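PDB 2C21: trypanothione-dependent glyoxalase I from Leishmania major, which belongs to the glyoxalase/bleomycin resistance protein/dioxygenase superfamily and carries nickel ions on a chain that assembles as a two-chain protein. Local coordinates for residues T27-M32 / R96-P101; I102-E107 / M111-D116. One frame throughout, in Å; residues are numbered along the deposited sequence.

Contact 1 (T27-M32 / R96-P101); sequences TERLGM and RKHDVP
The guanidinium of Arg29 lies flat on the imidazole of His98, and Arg29 NH2, 3.5 Å from His98 CE1, also forms a salt bridge to Asp94 on helix 88-97. The two planes are only 4° from parallel and their centres lie 3.6 Å apart, so this is a face-to-face stack with CZ placed over the middle of the ring; Arg29 NH1 comes down to 3.4 Å from His98 CD2. No hydrogen bond joins the two groups. Dispersion, and probably a cation-pi component from the arginine's charge, hold the stack, and both residues suit the place by having a broad planar end. Stacking uses the faces, so in-plane N-H groups and ring nitrogens can still bond at the edges, as both residues do with Asp94. His98 ND1 is hydrogen-bonded to Asp94 O, which helps to fix the rotation of the ring, while Asp94 OD2 takes Arg29 NH2; one residue thus positions both halves of the stack. A neighbouring acid, Glu28, adds a long salt bridge, its OE1 3.9 Å from Arg29 NH1, and the local negative charge probably favours the cationic arginine. The arginine chain reaches this position by folding at chi2 (-83°) and again at chi3 (58°), bends that turn the guanidinium broadside to the ring. Arg29 CD then passes Val100 CG2 at 3.9 Å, and also touches His98 CB. Asp99, with positive phi, is the C-prime residue of a Schellman motif that ends helix 88-97, and past it the chain brings Val100 toward Arg29. This is a surface contact between the C-terminal ends of helices 19-29 and 88-97; Val100 also packs on Phe25 and Met95, and Leu30 reaches Met95 and strand 121-126.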
loop_
_atom_site.group_PDB
_atom_site.type_symbol
_atom_site.label_atom_id
_atom_site.label_comp_id
_atom_site.label_asym_id
_atom_site.label_seq_id
_atom_site.Cartn_x
_atom_site.Cartn_y
_atom_site.Cartn_z
ATOM N N THR A 27 7.874 14.086 2.340
ATOM C CA THR A 27 9.134 14.542 1.741
ATOM C C THR A 27 10.218 14.806 2.794
ATOM O O THR A 27 11.263 14.155 2.785
ATOM C CB THR A 27 8.914 15.784 0.835
ATOM O OG1 THR A 27 8.371 16.864 1.602
ATOM C CG2 THR A 27 7.945 15.445 -0.279
ATOM N N GLU A 28 9.964 15.742 3.704
ATOM C CA GLU A 28 10.990 16.169 4.661
ATOM C C GLU A 28 11.262 15.130 5.749
ATOM O O GLU A 28 12.417 14.922 6.124
ATOM C CB GLU A 28 10.641 17.520 5.301
ATOM C CG GLU A 28 10.487 18.668 4.294
ATOM C CD GLU A 28 10.183 19.991 4.970
ATOM O OE1 GLU A 28 10.085 20.014 6.218
ATOM O OE2 GLU A 28 10.035 21.014 4.251
ATOM N N ARG A 29 10.219 14.478 6.254
ATOM C CA ARG A 29 10.415 13.472 7.309
ATOM C C ARG A 29 10.780 12.091 6.755
ATOM O O ARG A 29 11.569 11.385 7.366
ATOM C CB ARG A 29 9.201 13.378 8.253
ATOM C CG ARG A 29 8.752 14.716 8.868
ATOM C CD ARG A 29 9.554 15.144 10.120
ATOM N NE ARG A 29 10.997 15.263 9.885
ATOM C CZ ARG A 29 11.625 16.339 9.401
ATOM N NH1 ARG A 29 10.964 17.440 9.068
ATOM N NH2 ARG A 29 12.938 16.304 9.237
ATOM N N LEU A 30 10.223 11.700 5.608
ATOM C CA LEU A 30 10.441 10.339 5.097
ATOM C C LEU A 30 11.363 10.216 3.875
ATOM O O LEU A 30 11.794 9.107 3.547
ATOM C CB LEU A 30 9.093 9.632 4.872
ATOM C CG LEU A 30 8.460 9.158 6.184
ATOM C CD1 LEU A 30 7.011 8.800 6.037
ATOM C CD2 LEU A 30 9.238 7.971 6.745
ATOM N N GLY A 31 11.671 11.335 3.216
ATOM C CA GLY A 31 12.598 11.344 2.073
ATOM C C GLY A 31 12.007 10.982 0.710
ATOM O O GLY A 31 12.748 10.726 -0.239
ATOM N N MET A 32 10.681 10.947 0.603
ATOM C CA MET A 32 10.035 10.717 -0.685
ATOM C C MET A 32 10.120 11.991 -1.514
ATOM O O MET A 32 10.465 13.051 -0.997
ATOM C CB MET A 32 8.561 10.354 -0.520
ATOM C CG MET A 32 8.308 9.142 0.310
ATOM S SD MET A 32 6.569 8.699 0.292
ATOM C CE MET A 32 6.607 7.302 1.427
ATOM N N ARG A 96 11.047 12.350 16.180
ATOM C CA ARG A 96 10.672 12.871 17.496
ATOM C C ARG A 96 11.100 14.344 17.666
ATOM O O ARG A 96 10.398 15.118 18.325
ATOM C CB ARG A 96 11.300 12.003 18.594
ATOM C CG ARG A 96 10.642 12.121 19.964
ATOM C CD ARG A 96 11.498 11.470 21.053
ATOM N NE ARG A 96 11.811 10.068 20.765
ATOM C CZ ARG A 96 10.971 9.046 20.937
ATOM N NH1 ARG A 96 9.735 9.239 21.394
ATOM N NH2 ARG A 96 11.363 7.815 20.642
ATOM N N LYS A 97 12.230 14.722 17.063
ATOM C CA LYS A 97 12.669 16.131 17.047
ATOM C C LYS A 97 11.633 17.066 16.405
ATOM O O LYS A 97 11.461 18.206 16.836
ATOM C CB LYS A 97 14.025 16.273 16.330
ATOM C CG LYS A 97 14.601 17.696 16.317
ATOM C CD LYS A 97 16.106 17.713 16.050
ATOM C CE LYS A 97 16.664 19.151 16.092
ATOM N NZ LYS A 97 18.091 19.268 16.556
ATOM N N HIS A 98 10.941 16.571 15.384
ATOM C CA HIS A 98 9.953 17.360 14.653
ATOM C C HIS A 98 8.504 17.081 15.093
ATOM O O HIS A 98 7.567 17.328 14.344
ATOM C CB HIS A 98 10.165 17.150 13.147
ATOM C CG HIS A 98 11.429 17.775 12.642
ATOM N ND1 HIS A 98 12.662 17.169 12.764
ATOM C CD2 HIS A 98 11.659 18.982 12.071
ATOM C CE1 HIS A 98 13.595 17.967 12.272
ATOM N NE2 HIS A 98 13.013 19.072 11.843
ATOM N N ASP A 99 8.349 16.624 16.337
ATOM C CA ASP A 99 7.053 16.388 16.993
ATOM C C ASP A 99 6.175 15.334 16.316
ATOM O O ASP A 99 4.957 15.367 16.481
ATOM C CB ASP A 99 6.240 17.688 17.146
ATOM C CG ASP A 99 6.936 18.732 17.988
ATOM O OD1 ASP A 99 7.482 18.394 19.069
ATOM O OD2 ASP A 99 6.904 19.911 17.574
ATOM N N VAL A 100 6.775 14.404 15.574
ATOM C CA VAL A 100 6.006 13.322 14.946
ATOM C C VAL A 100 5.684 12.275 16.008
ATOM O O VAL A 100 6.602 11.793 16.686
ATOM C CB VAL A 100 6.788 12.648 13.811
ATOM C CG1 VAL A 100 6.077 11.391 13.323
ATOM C CG2 VAL A 100 6.979 13.611 12.654
ATOM N N PRO A 101 4.392 11.924 16.174
ATOM C CA PRO A 101 4.058 10.920 17.190
ATOM C C PRO A 101 4.732 9.573 16.932
ATOM O O PRO A 101 4.666 9.051 15.814
ATOM C CB PRO A 101 2.533 10.799 17.082
ATOM C CG PRO A 101 2.090 12.064 16.413
ATOM C CD PRO A 101 3.189 12.420 15.481
#

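Contact 2 (I102-E107 / M111-D116); sequences IDYEDE and MAFVVD
Phe113 O accepts two backbone N-H groups of the facing strand, from Asp103 N at 2.8 Å and from Tyr104 N at 3.2 Å. The second bond is the straighter, 165° at the hydrogen against 135° for the first. Tyr104 O answers with a bond from Phe113 N, and Asp106 N reaches Met111 O at 3.3 Å. Two consecutive residues facing one define a classic beta bulge in this antiparallel hairpin of strands 102-105 and 111-115, and the register slips by one residue there. Helical backbone angles at Asp103 let both N-H groups converge on the same oxygen.

Tyr104 and Phe113 form a hydrogen-bonded pair on one face, their CB atoms 4.1 Å apart. With CG anti to the backbone N (chi1 174°), the tyrosine ring extends toward Met111, and Met111 CG lies at the ring edge, 3.9 Å from Tyr104 CE2. The flexible thioether bends at chi3, bringing SD obliquely beside the ring in a Met-aromatic contact. On the other face Ile102 and Val114 lie side by side, Ile102 CD1 to Val114 CG1 3.7 Å, their branched side chains well suited to a strand. Small Ala112 sits opposite Glu105, on the face where helix 88-97 packs through Val92.

Further out, Asp106 grips the turn: its OD1 accepts from Gly109 N, while its OD2 takes a weak bond from Met111 N. Phe113 packs edge-to-face with the nickel ligand His80 and touches Glu123, another ligand; the side chain of Phe113 lies about 5 Å from a bound nickel ion.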
loop_
_atom_site.group_PDB
_atom_site.type_symbol
_atom_site.label_atom_id
_atom_site.label_comp_id
_atom_site.label_asym_id
_atom_site.label_seq_id
_atom_site.Cartn_x
_atom_site.Cartn_y
_atom_site.Cartn_z
ATOM N N ILE A 102 5.387 9.031 17.960
ATOM C CA ILE A 102 6.049 7.730 17.873
ATOM C C ILE A 102 5.200 6.730 18.655
ATOM O O ILE A 102 5.159 6.772 19.876
ATOM C CB ILE A 102 7.496 7.773 18.461
ATOM C CG1 ILE A 102 8.287 8.978 17.923
ATOM C CG2 ILE A 102 8.242 6.468 18.166
ATOM C CD1 ILE A 102 8.345 9.068 16.402
ATOM N N ASP A 103 4.509 5.839 17.949
ATOM C CA ASP A 103 3.576 4.904 18.595
ATOM C C ASP A 103 4.311 3.716 19.227
ATOM O O ASP A 103 3.931 3.242 20.301
ATOM C CB ASP A 103 2.529 4.423 17.586
ATOM C CG ASP A 103 1.526 3.467 18.197
ATOM O OD1 ASP A 103 0.674 3.908 18.995
ATOM O OD2 ASP A 103 1.591 2.265 17.877
ATOM N N TYR A 104 5.376 3.262 18.571
ATOM C CA TYR A 104 6.157 2.118 19.038
ATOM C C TYR A 104 7.595 2.209 18.535
ATOM O O TYR A 104 7.835 2.662 17.422
ATOM C CB TYR A 104 5.519 0.817 18.538
ATOM C CG TYR A 104 6.322 -0.434 18.830
ATOM C CD1 TYR A 104 6.322 -1.006 20.105
ATOM C CD2 TYR A 104 7.069 -1.057 17.831
ATOM C CE1 TYR A 104 7.052 -2.162 20.378
ATOM C CE2 TYR A 104 7.813 -2.208 18.098
ATOM C CZ TYR A 104 7.792 -2.759 19.367
ATOM O OH TYR A 104 8.520 -3.898 19.626
ATOM N N GLU A 105 8.538 1.767 19.363
ATOM C CA GLU A 105 9.951 1.736 19.012
ATOM C C GLU A 105 10.594 0.622 19.831
ATOM O O GLU A 105 10.604 0.706 21.054
ATOM C CB GLU A 105 10.590 3.089 19.359
ATOM C CG GLU A 105 11.964 3.363 18.724
ATOM C CD GLU A 105 12.768 4.435 19.474
ATOM O OE1 GLU A 105 13.999 4.534 19.257
ATOM O OE2 GLU A 105 12.174 5.173 20.290
ATOM N N ASP A 106 11.107 -0.427 19.185
ATOM C CA ASP A 106 11.752 -1.517 19.936
ATOM C C ASP A 106 13.177 -1.146 20.341
ATOM O O ASP A 106 13.741 -0.174 19.838
ATOM C CB ASP A 106 11.721 -2.855 19.171
ATOM C CG ASP A 106 12.523 -2.838 17.869
ATOM O OD1 ASP A 106 13.316 -1.903 17.634
ATOM O OD2 ASP A 106 12.350 -3.789 17.075
ATOM N N GLU A 107 13.746 -1.931 21.249
ATOM C CA GLU A 107 15.112 -1.711 21.724
ATOM C C GLU A 107 16.166 -2.064 20.669
ATOM O O GLU A 107 17.262 -1.494 20.668
ATOM C CB GLU A 107 15.391 -2.535 22.999
ATOM C CG GLU A 107 15.254 -1.779 24.327
ATOM C CD GLU A 107 13.841 -1.798 24.893
ATOM O OE1 GLU A 107 12.906 -1.365 24.184
ATOM O OE2 GLU A 107 13.673 -2.232 26.058
ATOM N N MET A 111 12.374 -2.239 14.234
ATOM C CA MET A 111 11.004 -1.827 13.923
ATOM C C MET A 111 10.542 -0.639 14.759
ATOM O O MET A 111 10.868 -0.525 15.935
ATOM C CB MET A 111 10.077 -3.020 14.158
ATOM C CG MET A 111 8.594 -2.706 14.316
ATOM S SD MET A 111 7.603 -4.210 14.554
ATOM C CE MET A 111 8.637 -5.181 15.643
ATOM N N ALA A 112 9.768 0.246 14.135
ATOM C CA ALA A 112 9.088 1.315 14.853
ATOM C C ALA A 112 7.810 1.650 14.129
ATOM O O ALA A 112 7.653 1.320 12.953
ATOM C CB ALA A 112 9.975 2.550 14.973
ATOM N N PHE A 113 6.889 2.274 14.849
ATOM C CA PHE A 113 5.673 2.793 14.247
ATOM C C PHE A 113 5.577 4.275 14.540
ATOM O O PHE A 113 5.704 4.692 15.690
ATOM C CB PHE A 113 4.436 2.076 14.791
ATOM C CG PHE A 113 4.096 0.820 14.055
ATOM C CD1 PHE A 113 4.552 -0.410 14.506
ATOM C CD2 PHE A 113 3.312 0.864 12.902
ATOM C CE1 PHE A 113 4.237 -1.577 13.821
ATOM C CE2 PHE A 113 2.984 -0.313 12.210
ATOM C CZ PHE A 113 3.452 -1.529 12.673
ATOM N N VAL A 114 5.350 5.054 13.479
ATOM C CA VAL A 114 5.120 6.492 13.576
ATOM C C VAL A 114 3.770 6.838 12.934
ATOM O O VAL A 114 3.206 6.039 12.178
ATOM C CB VAL A 114 6.271 7.301 12.923
ATOM C CG1 VAL A 114 7.622 6.846 13.488
ATOM C CG2 VAL A 114 6.243 7.196 11.392
ATOM N N VAL A 115 3.262 8.028 13.244
ATOM C CA VAL A 115 1.932 8.436 12.807
ATOM C C VAL A 115 2.023 9.673 11.919
ATOM O O VAL A 115 2.696 10.649 12.270
ATOM C CB VAL A 115 1.014 8.697 14.017
ATOM C CG1 VAL A 115 -0.443 8.839 13.562
ATOM C CG2 VAL A 115 1.146 7.560 15.033
ATOM N N ASP A 116 1.369 9.628 10.753
ATOM C CA ASP A 116 1.416 10.738 9.824
ATOM C C ASP A 116 0.423 11.820 10.258
ATOM O O ASP A 116 -0.336 11.614 11.208
ATOM C CB ASP A 116 1.257 10.243 8.358
ATOM C CG ASP A 116 -0.169 10.234 7.851
ATOM O OD1 ASP A 116 -1.143 10.348 8.638
ATOM O OD2 ASP A 116 -0.300 10.089 6.602
#

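Overall arrangement
Both segments of contact 1 come before the hairpin of contact 2 in the chain, and the two centres are 12 Å apart. Helix 88-97 leads through residues 98-101 directly into strand 102-105. A salt bridge from Arg96 to Glu105 ties the helix to that strand, and Pro101 O probably accepts a hydrogen bond from Val115 N. Contact 1 joins the C-terminal ends of helices 19-29 and 88-97, while contact 2 is the edge hairpin of one of the chain's two mixed four-stranded sheets. The chain leaving helix 88-97 thus appears fixed both to helix 19-29 and to the hairpin, on whose other strand Phe113 packs against nickel ligands.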